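Local coordinates for japanin (Rhipicephalus appendiculatus, PDB 4BOE), which binds cholesterol in a lipocalin pocket and, as a tick salivary protein, modulates host immunity by blocking the differentiation of dendritic cells from monocytes, at residues H17-F22 with C138-P143; Y13-S18 with C114-T119; E23-C28 with Y47-D52. All blocks are in the same frame, centred on the assembly; numbering follows the deposited sequence.

Contact 1 of 3, residues H17-F22 with C138-P143. With CLR (cholesterol), chain C.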
loop_
_atom_site.group_PDB
_atom_site.type_symbol
_atom_site.label_atom_id
_atom_site.label_comp_id
_atom_site.label_asym_id
_atom_site.label_seq_id
_atom_site.Cartn_x
_atom_site.Cartn_y
_atom_site.Cartn_z
ATOM N N HIS A 17 6.349 2.092 6.102
ATOM C CA HIS A 17 6.906 0.812 5.695
ATOM C C HIS A 17 8.191 0.507 6.447
ATOM O O HIS A 17 8.764 1.397 7.055
ATOM C CB HIS A 17 7.145 0.738 4.185
ATOM C CG HIS A 17 8.095 1.781 3.679
ATOM N ND1 HIS A 17 9.466 1.590 3.699
ATOM C CD2 HIS A 17 7.839 3.004 3.165
ATOM C CE1 HIS A 17 9.987 2.705 3.226
ATOM N NE2 HIS A 17 9.042 3.591 2.923
ATOM N N SER A 18 8.650 -0.737 6.376
ATOM C CA SER A 18 9.936 -1.162 6.965
ATOM C C SER A 18 11.060 -0.609 6.076
ATOM O O SER A 18 10.902 -0.639 4.857
ATOM C CB SER A 18 10.037 -2.690 6.979
ATOM O OG SER A 18 9.065 -3.264 7.825
ATOM N N SER A 19 12.136 -0.049 6.663
ATOM C CA SER A 19 13.260 0.552 5.880
ATOM C C SER A 19 13.822 -0.330 4.779
ATOM O O SER A 19 14.166 0.170 3.724
ATOM C CB SER A 19 14.409 0.980 6.796
ATOM O OG SER A 19 14.955 -0.179 7.396
ATOM N N LYS A 20 13.916 -1.629 5.008
ATOM C CA LYS A 20 14.453 -2.580 4.019
ATOM C C LYS A 20 13.728 -2.521 2.652
ATOM O O LYS A 20 14.334 -2.846 1.626
ATOM C CB LYS A 20 14.374 -4.009 4.598
ATOM C CG LYS A 20 14.765 -5.133 3.647
ATOM C CD LYS A 20 14.881 -6.478 4.362
ATOM C CE LYS A 20 15.408 -7.564 3.452
ATOM N NZ LYS A 20 14.699 -8.855 3.659
ATOM N N LEU A 21 12.424 -2.183 2.651
ATOM C CA LEU A 21 11.642 -2.089 1.419
ATOM C C LEU A 21 11.946 -0.839 0.574
ATOM O O LEU A 21 11.658 -0.845 -0.631
ATOM C CB LEU A 21 10.160 -2.059 1.771
ATOM C CG LEU A 21 9.602 -3.326 2.403
ATOM C CD1 LEU A 21 8.228 -3.095 2.886
ATOM C CD2 LEU A 21 9.628 -4.457 1.453
ATOM N N PHE A 22 12.490 0.213 1.217
ATOM C CA PHE A 22 12.771 1.526 0.666
ATOM C C PHE A 22 13.370 1.546 -0.746
ATOM O O PHE A 22 14.397 0.929 -0.971
ATOM C CB PHE A 22 13.691 2.322 1.600
ATOM C CG PHE A 22 13.934 3.750 1.143
ATOM C CD1 PHE A 22 12.986 4.735 1.356
ATOM C CD2 PHE A 22 15.135 4.114 0.543
ATOM C CE1 PHE A 22 13.217 6.058 0.947
ATOM C CE2 PHE A 22 15.359 5.436 0.130
ATOM C CZ PHE A 22 14.411 6.401 0.365
ATOM N N CYS A 138 6.066 -3.495 13.241
ATOM C CA CYS A 138 6.927 -3.289 12.063
ATOM C C CYS A 138 8.398 -3.181 12.403
ATOM O O CYS A 138 8.739 -2.304 13.172
ATOM C CB CYS A 138 6.463 -2.029 11.332
ATOM S SG CYS A 138 7.001 -1.894 9.605
ATOM N N PRO A 139 9.291 -3.998 11.787
ATOM C CA PRO A 139 10.723 -3.786 12.056
ATOM C C PRO A 139 11.182 -2.547 11.283
ATOM O O PRO A 139 10.721 -2.330 10.157
ATOM C CB PRO A 139 11.398 -5.053 11.509
ATOM C CG PRO A 139 10.438 -5.604 10.542
ATOM C CD PRO A 139 9.072 -5.163 10.897
ATOM N N ASP A 140 12.042 -1.721 11.895
ATOM C CA ASP A 140 12.614 -0.520 11.252
ATOM C C ASP A 140 11.556 0.355 10.572
ATOM O O ASP A 140 11.678 0.655 9.385
ATOM C CB ASP A 140 13.665 -0.941 10.216
ATOM C CG ASP A 140 14.680 -1.971 10.683
ATOM O OD1 ASP A 140 15.266 -1.781 11.781
ATOM O OD2 ASP A 140 14.883 -2.972 9.959
ATOM N N PRO A 141 10.491 0.720 11.309
ATOM C CA PRO A 141 9.400 1.514 10.746
ATOM C C PRO A 141 9.868 2.899 10.209
ATOM O O PRO A 141 10.602 3.616 10.900
ATOM C CB PRO A 141 8.430 1.643 11.931
ATOM C CG PRO A 141 9.293 1.573 13.118
ATOM C CD PRO A 141 10.493 0.777 12.785
ATOM N N VAL A 142 9.504 3.207 8.957
ATOM C CA VAL A 142 9.763 4.470 8.280
ATOM C C VAL A 142 8.392 5.104 7.981
ATOM O O VAL A 142 7.673 4.580 7.124
ATOM C CB VAL A 142 10.558 4.276 6.966
ATOM C CG1 VAL A 142 10.678 5.591 6.210
ATOM C CG2 VAL A 142 11.935 3.687 7.231
ATOM N N PRO A 143 8.054 6.257 8.608
ATOM C CA PRO A 143 6.812 6.941 8.232
ATOM C C PRO A 143 7.000 7.659 6.871
ATOM O O PRO A 143 8.107 8.079 6.538
ATOM C CB PRO A 143 6.584 7.938 9.382
ATOM C CG PRO A 143 8.005 8.288 9.849
ATOM C CD PRO A 143 8.892 7.095 9.506
HETATM C C1 CLR C . 7.256 1.525 -2.710
HETATM C C2 CLR C . 8.504 2.373 -2.479
HETATM C C3 CLR C . 8.762 2.589 -1.003
HETATM C C4 CLR C . 8.874 1.259 -0.286
HETATM C C5 CLR C . 7.706 0.338 -0.565
HETATM C C6 CLR C . 7.072 -0.260 0.436
HETATM C C7 CLR C . 5.907 -1.187 0.288
HETATM C C8 CLR C . 5.746 -1.699 -1.138
HETATM C C9 CLR C . 5.914 -0.526 -2.132
HETATM C C10 CLR C . 7.321 0.145 -2.035
HETATM C C11 CLR C . 5.535 -0.931 -3.568
HETATM C C12 CLR C . 4.176 -1.622 -3.672
HETATM C C13 CLR C . 4.054 -2.842 -2.740
HETATM C C14 CLR C . 4.372 -2.338 -1.317
HETATM C C15 CLR C . 3.964 -3.514 -0.421
HETATM C C16 CLR C . 2.685 -4.021 -1.088
HETATM C C17 CLR C . 2.622 -3.373 -2.493
HETATM C C18 CLR C . 4.998 -3.970 -3.203
HETATM C C19 CLR C . 8.422 -0.698 -2.716
HETATM C C20 CLR C . 1.958 -4.288 -3.538
HETATM C C21 CLR C . 1.869 -3.645 -4.930
HETATM C C22 CLR C . 0.569 -4.752 -3.064
HETATM C C23 CLR C . -0.377 -3.658 -2.509
HETATM C C24 CLR C . -1.705 -4.218 -2.098
HETATM C C25 CLR C . -2.695 -3.367 -1.332
HETATM C C26 CLR C . -2.361 -1.961 -0.903
HETATM C C27 CLR C . -4.149 -3.549 -1.689
HETATM O O1 CLR C . 10.006 3.286 -0.850
HETATM O O HOH W 1 13.448 -3.360 7.532
#
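In the lipocalin barrel, a short antiparallel bridge joins the end of strand 12-18 to strand 141-143, which follows helix 128-137. H17 and V142 form the hydrogen-bonded pair: H17 N gives to V142 O, and V142 N returns a 2.7 Å bond to H17 O, nearly along its C=O axis. The H17 ring is sandwiched. Cholesterol C4 lies over the centre of one face, 3.8 Å above the plane, while V142 CB sits toward the rim of the opposite face. H17 CG takes the crowded position between backbone N and carbonyl carbon (chi1 60°), and the ring's rotation is fixed by ND1, which donates to S18 O at 2.9 Å. That oxygen also accepts from L21 N, so two donors grip it where the 3-10 turn 19-21 begins. On the other side of the sheet from H17, S18 OG points beside its own N, donates to P139 O at 3.0 Å and accepts from C114 N. D140 is held at both ends: its carbonyl O accepts from S19 N, and its OD2, salt-bridged to R111, accepts at 2.8 Å from a water that itself accepts from K20 N.

Contact 2 of 3, residues Y13-S18 with C114-T119. With CLR (cholesterol), chain C.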
loop_
_atom_site.group_PDB
_atom_site.type_symbol
_atom_site.label_atom_id
_atom_site.label_comp_id
_atom_site.label_asym_id
_atom_site.label_seq_id
_atom_site.Cartn_x
_atom_site.Cartn_y
_atom_site.Cartn_z
ATOM N N TYR A 13 -3.219 5.019 0.323
ATOM C CA TYR A 13 -1.945 5.702 0.294
ATOM C C TYR A 13 -0.983 5.052 1.249
ATOM O O TYR A 13 -1.353 4.781 2.394
ATOM C CB TYR A 13 -2.117 7.164 0.724
ATOM C CG TYR A 13 -3.118 7.917 -0.115
ATOM C CD1 TYR A 13 -4.485 7.851 0.163
ATOM C CD2 TYR A 13 -2.713 8.643 -1.224
ATOM C CE1 TYR A 13 -5.419 8.484 -0.651
ATOM C CE2 TYR A 13 -3.625 9.327 -2.011
ATOM C CZ TYR A 13 -4.985 9.228 -1.741
ATOM O OH TYR A 13 -5.875 9.915 -2.532
ATOM N N LEU A 14 0.280 4.863 0.797
ATOM C CA LEU A 14 1.326 4.279 1.623
ATOM C C LEU A 14 1.737 5.298 2.681
ATOM O O LEU A 14 2.130 6.413 2.356
ATOM C CB LEU A 14 2.539 3.860 0.764
ATOM C CG LEU A 14 3.685 3.175 1.511
ATOM C CD1 LEU A 14 3.246 1.850 2.082
ATOM C CD2 LEU A 14 4.886 3.023 0.586
ATOM N N ALA A 15 1.508 4.963 3.937
ATOM C CA ALA A 15 1.787 5.877 5.054
ATOM C C ALA A 15 3.022 5.457 5.845
ATOM O O ALA A 15 3.570 6.257 6.584
ATOM C CB ALA A 15 0.584 5.925 5.975
ATOM N N GLY A 16 3.456 4.215 5.716
ATOM C CA GLY A 16 4.607 3.746 6.470
ATOM C C GLY A 16 5.058 2.411 5.940
ATOM O O GLY A 16 4.251 1.691 5.381
ATOM N N HIS A 17 6.349 2.092 6.102
ATOM C CA HIS A 17 6.906 0.812 5.695
ATOM C C HIS A 17 8.191 0.507 6.447
ATOM O O HIS A 17 8.764 1.397 7.055
ATOM C CB HIS A 17 7.145 0.738 4.185
ATOM C CG HIS A 17 8.095 1.781 3.679
ATOM N ND1 HIS A 17 9.466 1.590 3.699
ATOM C CD2 HIS A 17 7.839 3.004 3.165
ATOM C CE1 HIS A 17 9.987 2.705 3.226
ATOM N NE2 HIS A 17 9.042 3.591 2.923
ATOM N N SER A 18 8.650 -0.737 6.376
ATOM C CA SER A 18 9.936 -1.162 6.965
ATOM C C SER A 18 11.060 -0.609 6.076
ATOM O O SER A 18 10.902 -0.639 4.857
ATOM C CB SER A 18 10.037 -2.690 6.979
ATOM O OG SER A 18 9.065 -3.264 7.825
ATOM N N CYS A 114 6.893 -4.737 6.717
ATOM C CA CYS A 114 5.515 -4.251 6.767
ATOM C C CYS A 114 5.271 -3.025 5.912
ATOM O O CYS A 114 6.176 -2.294 5.578
ATOM C CB CYS A 114 5.100 -3.985 8.218
ATOM S SG CYS A 114 5.186 -2.235 8.700
ATOM N N SER A 115 3.983 -2.785 5.630
ATOM C CA SER A 115 3.477 -1.625 4.894
ATOM C C SER A 115 2.119 -1.231 5.505
ATOM O O SER A 115 1.283 -2.099 5.797
ATOM C CB SER A 115 3.407 -1.828 3.383
ATOM O OG SER A 115 2.525 -2.839 2.957
ATOM N N LEU A 116 1.958 0.072 5.764
ATOM C CA LEU A 116 0.760 0.659 6.324
ATOM C C LEU A 116 0.128 1.506 5.238
ATOM O O LEU A 116 0.808 2.314 4.631
ATOM C CB LEU A 116 1.110 1.520 7.551
ATOM C CG LEU A 116 -0.041 2.340 8.149
ATOM C CD1 LEU A 116 -1.085 1.460 8.737
ATOM C CD2 LEU A 116 0.485 3.333 9.144
ATOM N N TRP A 117 -1.167 1.293 4.996
ATOM C CA TRP A 117 -1.959 1.962 3.981
ATOM C C TRP A 117 -3.127 2.616 4.637
ATOM O O TRP A 117 -3.741 2.033 5.511
ATOM C CB TRP A 117 -2.471 0.928 2.960
ATOM C CG TRP A 117 -1.377 0.144 2.327
ATOM C CD1 TRP A 117 -0.798 -0.992 2.812
ATOM C CD2 TRP A 117 -0.692 0.458 1.103
ATOM N NE1 TRP A 117 0.257 -1.357 2.013
ATOM C CE2 TRP A 117 0.318 -0.512 0.933
ATOM C CE3 TRP A 117 -0.850 1.450 0.116
ATOM C CZ2 TRP A 117 1.161 -0.523 -0.177
ATOM C CZ3 TRP A 117 0.055 1.495 -0.949
ATOM C CH2 TRP A 117 1.044 0.512 -1.088
ATOM N N VAL A 118 -3.421 3.837 4.242
ATOM C CA VAL A 118 -4.541 4.588 4.760
ATOM C C VAL A 118 -5.347 5.170 3.609
ATOM O O VAL A 118 -4.805 5.426 2.540
ATOM C CB VAL A 118 -4.104 5.705 5.753
ATOM C CG1 VAL A 118 -3.426 5.132 6.993
ATOM C CG2 VAL A 118 -3.238 6.777 5.093
ATOM N N THR A 119 -6.608 5.496 3.864
ATOM C CA THR A 119 -7.390 6.247 2.874
ATOM C C THR A 119 -7.197 7.753 3.096
ATOM O O THR A 119 -6.481 8.175 4.019
ATOM C CB THR A 119 -8.874 5.890 2.972
ATOM O OG1 THR A 119 -9.300 6.333 4.231
ATOM C CG2 THR A 119 -9.144 4.407 2.796
HETATM C C1 CLR C . 7.256 1.525 -2.710
HETATM C C2 CLR C . 8.504 2.373 -2.479
HETATM C C3 CLR C . 8.762 2.589 -1.003
HETATM C C4 CLR C . 8.874 1.259 -0.286
HETATM C C5 CLR C . 7.706 0.338 -0.565
HETATM C C6 CLR C . 7.072 -0.260 0.436
HETATM C C7 CLR C . 5.907 -1.187 0.288
HETATM C C8 CLR C . 5.746 -1.699 -1.138
HETATM C C9 CLR C . 5.914 -0.526 -2.132
HETATM C C10 CLR C . 7.321 0.145 -2.035
HETATM C C11 CLR C . 5.535 -0.931 -3.568
HETATM C C12 CLR C . 4.176 -1.622 -3.672
HETATM C C13 CLR C . 4.054 -2.842 -2.740
HETATM C C14 CLR C . 4.372 -2.338 -1.317
HETATM C C15 CLR C . 3.964 -3.514 -0.421
HETATM C C16 CLR C . 2.685 -4.021 -1.088
HETATM C C17 CLR C . 2.622 -3.373 -2.493
HETATM C C18 CLR C . 4.998 -3.970 -3.203
HETATM C C19 CLR C . 8.422 -0.698 -2.716
HETATM C C20 CLR C . 1.958 -4.288 -3.538
HETATM C C21 CLR C . 1.869 -3.645 -4.930
HETATM C C22 CLR C . 0.569 -4.752 -3.064
HETATM C C23 CLR C . -0.377 -3.658 -2.509
HETATM C C24 CLR C . -1.705 -4.218 -2.098
HETATM C C25 CLR C . -2.695 -3.367 -1.332
HETATM C C26 CLR C . -2.361 -1.961 -0.903
HETATM C C27 CLR C . -4.149 -3.549 -1.689
HETATM O O1 CLR C . 10.006 3.286 -0.850
#
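The indole of W117 is clamped between protein and sterol. C26 of the cholesterol tail lies over the centre of one face, 3.5 Å above the plane, and L14 CD1 makes a CH-pi contact with the opposite face, 4.0 Å from the centroid of the six-membered ring. With CG anti to the backbone N (chi1 -177°), L14 sends CD1 to the indole and CD2 to cholesterol C6, 3.9 Å away. Behind this first shell, W117 NE1 donates to S115 OG at 2.9 Å, tying down the indole's rotation. An alanine here, without the indole and its NE1-S115 OG bond, would probably leave the sterol tail and L14 less firmly packed. The backbone pairing that sets these side chains is antiparallel and contains a classic beta bulge: A15 and G16 both face L116, whose O takes a 2.8 Å bond from A15 N and a weak one from G16 N. Beyond the bulge, S18 N donates to C114 O. The pocket side carries L14, H17, S115 and W117; on the reverse, L116 packs against I130 and F134 of helix 128-137, while strands 26-37 and 101-106 flank the pair.

Contact 3 of 3, residues E23-C28 with Y47-D52. With CLR (cholesterol), chain C.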
loop_
_atom_site.group_PDB
_atom_site.type_symbol
_atom_site.label_atom_id
_atom_site.label_comp_id
_atom_site.label_asym_id
_atom_site.label_seq_id
_atom_site.Cartn_x
_atom_site.Cartn_y
_atom_site.Cartn_z
ATOM N N GLU A 23 12.712 2.265 -1.673
ATOM C CA GLU A 23 13.159 2.483 -3.056
ATOM C C GLU A 23 13.475 3.963 -3.185
ATOM O O GLU A 23 12.591 4.811 -3.017
ATOM C CB GLU A 23 12.072 2.120 -4.078
ATOM C CG GLU A 23 11.771 0.637 -4.147
ATOM C CD GLU A 23 12.839 -0.243 -4.771
ATOM O OE1 GLU A 23 13.827 0.300 -5.322
ATOM O OE2 GLU A 23 12.681 -1.486 -4.713
ATOM N N ARG A 24 14.736 4.271 -3.485
ATOM C CA ARG A 24 15.214 5.653 -3.636
ATOM C C ARG A 24 14.509 6.279 -4.846
ATOM O O ARG A 24 14.294 5.601 -5.835
ATOM C CB ARG A 24 16.760 5.681 -3.826
ATOM C CG ARG A 24 17.423 6.957 -3.325
ATOM C CD ARG A 24 18.777 6.673 -2.680
ATOM N NE ARG A 24 19.393 7.881 -2.119
ATOM C CZ ARG A 24 20.526 7.904 -1.417
ATOM N NH1 ARG A 24 21.193 6.777 -1.176
ATOM N NH2 ARG A 24 21.003 9.055 -0.951
ATOM N N ASN A 25 14.077 7.521 -4.712
ATOM C CA ASN A 25 13.414 8.294 -5.772
ATOM C C ASN A 25 11.964 7.892 -6.044
ATOM O O ASN A 25 11.392 8.404 -6.995
ATOM C CB ASN A 25 14.230 8.272 -7.097
ATOM C CG ASN A 25 15.685 8.587 -6.900
ATOM O OD1 ASN A 25 16.567 7.803 -7.272
ATOM N ND2 ASN A 25 15.956 9.770 -6.384
ATOM N N VAL A 26 11.350 7.060 -5.195
ATOM C CA VAL A 26 9.955 6.662 -5.361
ATOM C C VAL A 26 9.112 7.417 -4.336
ATOM O O VAL A 26 9.394 7.361 -3.148
ATOM C CB VAL A 26 9.763 5.142 -5.315
ATOM C CG1 VAL A 26 8.273 4.779 -5.362
ATOM C CG2 VAL A 26 10.496 4.496 -6.480
ATOM N N GLY A 27 8.127 8.167 -4.793
ATOM C CA GLY A 27 7.262 8.927 -3.880
ATOM C C GLY A 27 5.829 8.853 -4.308
ATOM O O GLY A 27 5.533 8.234 -5.318
ATOM N N CYS A 28 4.941 9.486 -3.539
ATOM C CA CYS A 28 3.507 9.581 -3.819
ATOM C C CYS A 28 2.873 8.189 -4.103
ATOM O O CYS A 28 2.025 8.095 -4.983
ATOM C CB CYS A 28 3.266 10.556 -4.979
ATOM S SG CYS A 28 4.090 12.183 -4.810
ATOM N N TYR A 47 2.748 6.069 -8.616
ATOM C CA TYR A 47 3.874 6.686 -7.894
ATOM C C TYR A 47 4.590 7.660 -8.780
ATOM O O TYR A 47 4.306 7.736 -9.966
ATOM C CB TYR A 47 4.843 5.625 -7.352
ATOM C CG TYR A 47 5.454 4.731 -8.399
ATOM C CD1 TYR A 47 4.759 3.640 -8.900
ATOM C CD2 TYR A 47 6.750 4.951 -8.863
ATOM C CE1 TYR A 47 5.314 2.813 -9.879
ATOM C CE2 TYR A 47 7.319 4.132 -9.826
ATOM C CZ TYR A 47 6.607 3.046 -10.318
ATOM O OH TYR A 47 7.154 2.237 -11.284
ATOM N N VAL A 48 5.470 8.429 -8.202
ATOM C CA VAL A 48 6.349 9.305 -8.961
ATOM C C VAL A 48 7.793 8.789 -8.808
ATOM O O VAL A 48 8.191 8.338 -7.744
ATOM C CB VAL A 48 6.220 10.833 -8.648
ATOM C CG1 VAL A 48 4.794 11.306 -8.872
ATOM C CG2 VAL A 48 6.679 11.180 -7.244
ATOM N N PHE A 49 8.540 8.796 -9.896
ATOM C CA PHE A 49 9.962 8.492 -9.897
ATOM C C PHE A 49 10.595 9.862 -10.136
ATOM O O PHE A 49 10.296 10.506 -11.131
ATOM C CB PHE A 49 10.317 7.467 -10.964
ATOM C CG PHE A 49 11.749 7.019 -10.845
ATOM C CD1 PHE A 49 12.126 6.090 -9.884
ATOM C CD2 PHE A 49 12.719 7.499 -11.717
ATOM C CE1 PHE A 49 13.455 5.684 -9.777
ATOM C CE2 PHE A 49 14.042 7.117 -11.592
ATOM C CZ PHE A 49 14.408 6.206 -10.635
ATOM N N THR A 50 11.317 10.370 -9.166
ATOM C CA THR A 50 11.819 11.727 -9.216
ATOM C C THR A 50 13.169 11.928 -9.895
ATOM O O THR A 50 13.507 13.070 -10.155
ATOM C CB THR A 50 11.878 12.310 -7.813
ATOM O OG1 THR A 50 12.588 11.411 -6.975
ATOM C CG2 THR A 50 10.517 12.565 -7.245
ATOM N N PHE A 51 13.899 10.884 -10.237
ATOM C CA PHE A 51 15.202 11.081 -10.851
ATOM C C PHE A 51 15.143 11.107 -12.388
ATOM O O PHE A 51 14.742 10.123 -13.013
ATOM C CB PHE A 51 16.191 10.024 -10.344
ATOM C CG PHE A 51 17.603 10.321 -10.747
ATOM C CD1 PHE A 51 18.373 11.208 -10.013
ATOM C CD2 PHE A 51 18.162 9.726 -11.869
ATOM C CE1 PHE A 51 19.689 11.478 -10.379
ATOM C CE2 PHE A 51 19.479 9.981 -12.225
ATOM C CZ PHE A 51 20.240 10.851 -11.475
ATOM N N ASP A 52 15.565 12.247 -12.975
ATOM C CA ASP A 52 15.673 12.477 -14.417
ATOM C C ASP A 52 14.351 12.264 -15.171
ATOM O O ASP A 52 14.300 11.750 -16.286
ATOM C CB ASP A 52 16.810 11.617 -14.968
ATOM C CG ASP A 52 17.522 12.170 -16.202
ATOM O OD1 ASP A 52 17.175 13.285 -16.639
ATOM O OD2 ASP A 52 18.474 11.511 -16.683
HETATM C C1 CLR C . 7.256 1.525 -2.710
HETATM C C2 CLR C . 8.504 2.373 -2.479
HETATM C C3 CLR C . 8.762 2.589 -1.003
HETATM C C4 CLR C . 8.874 1.259 -0.286
HETATM C C5 CLR C . 7.706 0.338 -0.565
HETATM C C6 CLR C . 7.072 -0.260 0.436
HETATM C C7 CLR C . 5.907 -1.187 0.288
HETATM C C8 CLR C . 5.746 -1.699 -1.138
HETATM C C9 CLR C . 5.914 -0.526 -2.132
HETATM C C10 CLR C . 7.321 0.145 -2.035
HETATM C C11 CLR C . 5.535 -0.931 -3.568
HETATM C C12 CLR C . 4.176 -1.622 -3.672
HETATM C C13 CLR C . 4.054 -2.842 -2.740
HETATM C C14 CLR C . 4.372 -2.338 -1.317
HETATM C C15 CLR C . 3.964 -3.514 -0.421
HETATM C C16 CLR C . 2.685 -4.021 -1.088
HETATM C C17 CLR C . 2.622 -3.373 -2.493
HETATM C C18 CLR C . 4.998 -3.970 -3.203
HETATM C C19 CLR C . 8.422 -0.698 -2.716
HETATM C C20 CLR C . 1.958 -4.288 -3.538
HETATM C C21 CLR C . 1.869 -3.645 -4.930
HETATM C C22 CLR C . 0.569 -4.752 -3.064
HETATM C C23 CLR C . -0.377 -3.658 -2.509
HETATM C C24 CLR C . -1.705 -4.218 -2.098
HETATM C C25 CLR C . -2.695 -3.367 -1.332
HETATM C C26 CLR C . -2.361 -1.961 -0.903
HETATM C C27 CLR C . -4.149 -3.549 -1.689
HETATM O O1 CLR C . 10.006 3.286 -0.850
#
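This is a surface contact at the open end of a beta hairpin, where the start of strand 26-37 runs antiparallel to the end of strand 40-49. G27 and V48 form the hydrogen-bonded pair: G27 N gives to V48 O, and V48 N reaches G27 O at 2.9 Å with an N-H...O angle of 173°, the donor lying above the carbonyl plane. Two residues before G27, past the non-hydrogen-bonded pair V26-F49, N25 O is gripped by two donors of T50. The backbone N approaches in the carbonyl plane at 2.9 Å, and OG1, in the crowded position between backbone N and carbonyl carbon (chi1 52°), comes from above it at 3.2 Å. N25 is the third residue of a type II beta turn, E23 to V26, that leads into this strand of the lipocalin barrel. Its CB sits over the F49 ring, 4.2 Å from the centroid and toward the rim, while V26 CG2 meets the same ring at its edge. The other branch of V26, CG1, stands anti to the backbone N and faces the pocket, touching Y47 CD2 and cholesterol C2, each at 3.8 Å. The turn also hydrogen-bonds the sterol: the main-chain N of E23, a cholesterol-binding residue, rather than its carboxylate, donates almost straight (172°) to hydroxyl O1 at 3.0 Å. C28, disulfide-bonded to C150, lays its SG against V48 CG2 at 3.7 Å.

From the N terminus, strand 12-18 enters first and serves both contact 2 and contact 1, which share H17 and S18. The chain continues directly from residues 17-22 into 23-28, and contact 3 soon closes the small loop of the hairpin formed by strands 26-37 and 40-49. Contact 2 closes the next, when strand 114-118 returns beside strand 12-18; contact 1 follows, after helix 128-137 delivers strand 141-143. Contact 3 is thus nested within the loops of both others. The C114-C138 disulfide ties contacts 1 and 2 together. Contact 3 lies about 17 Å from contact 1, centre to centre, yet all three touch the same cholesterol.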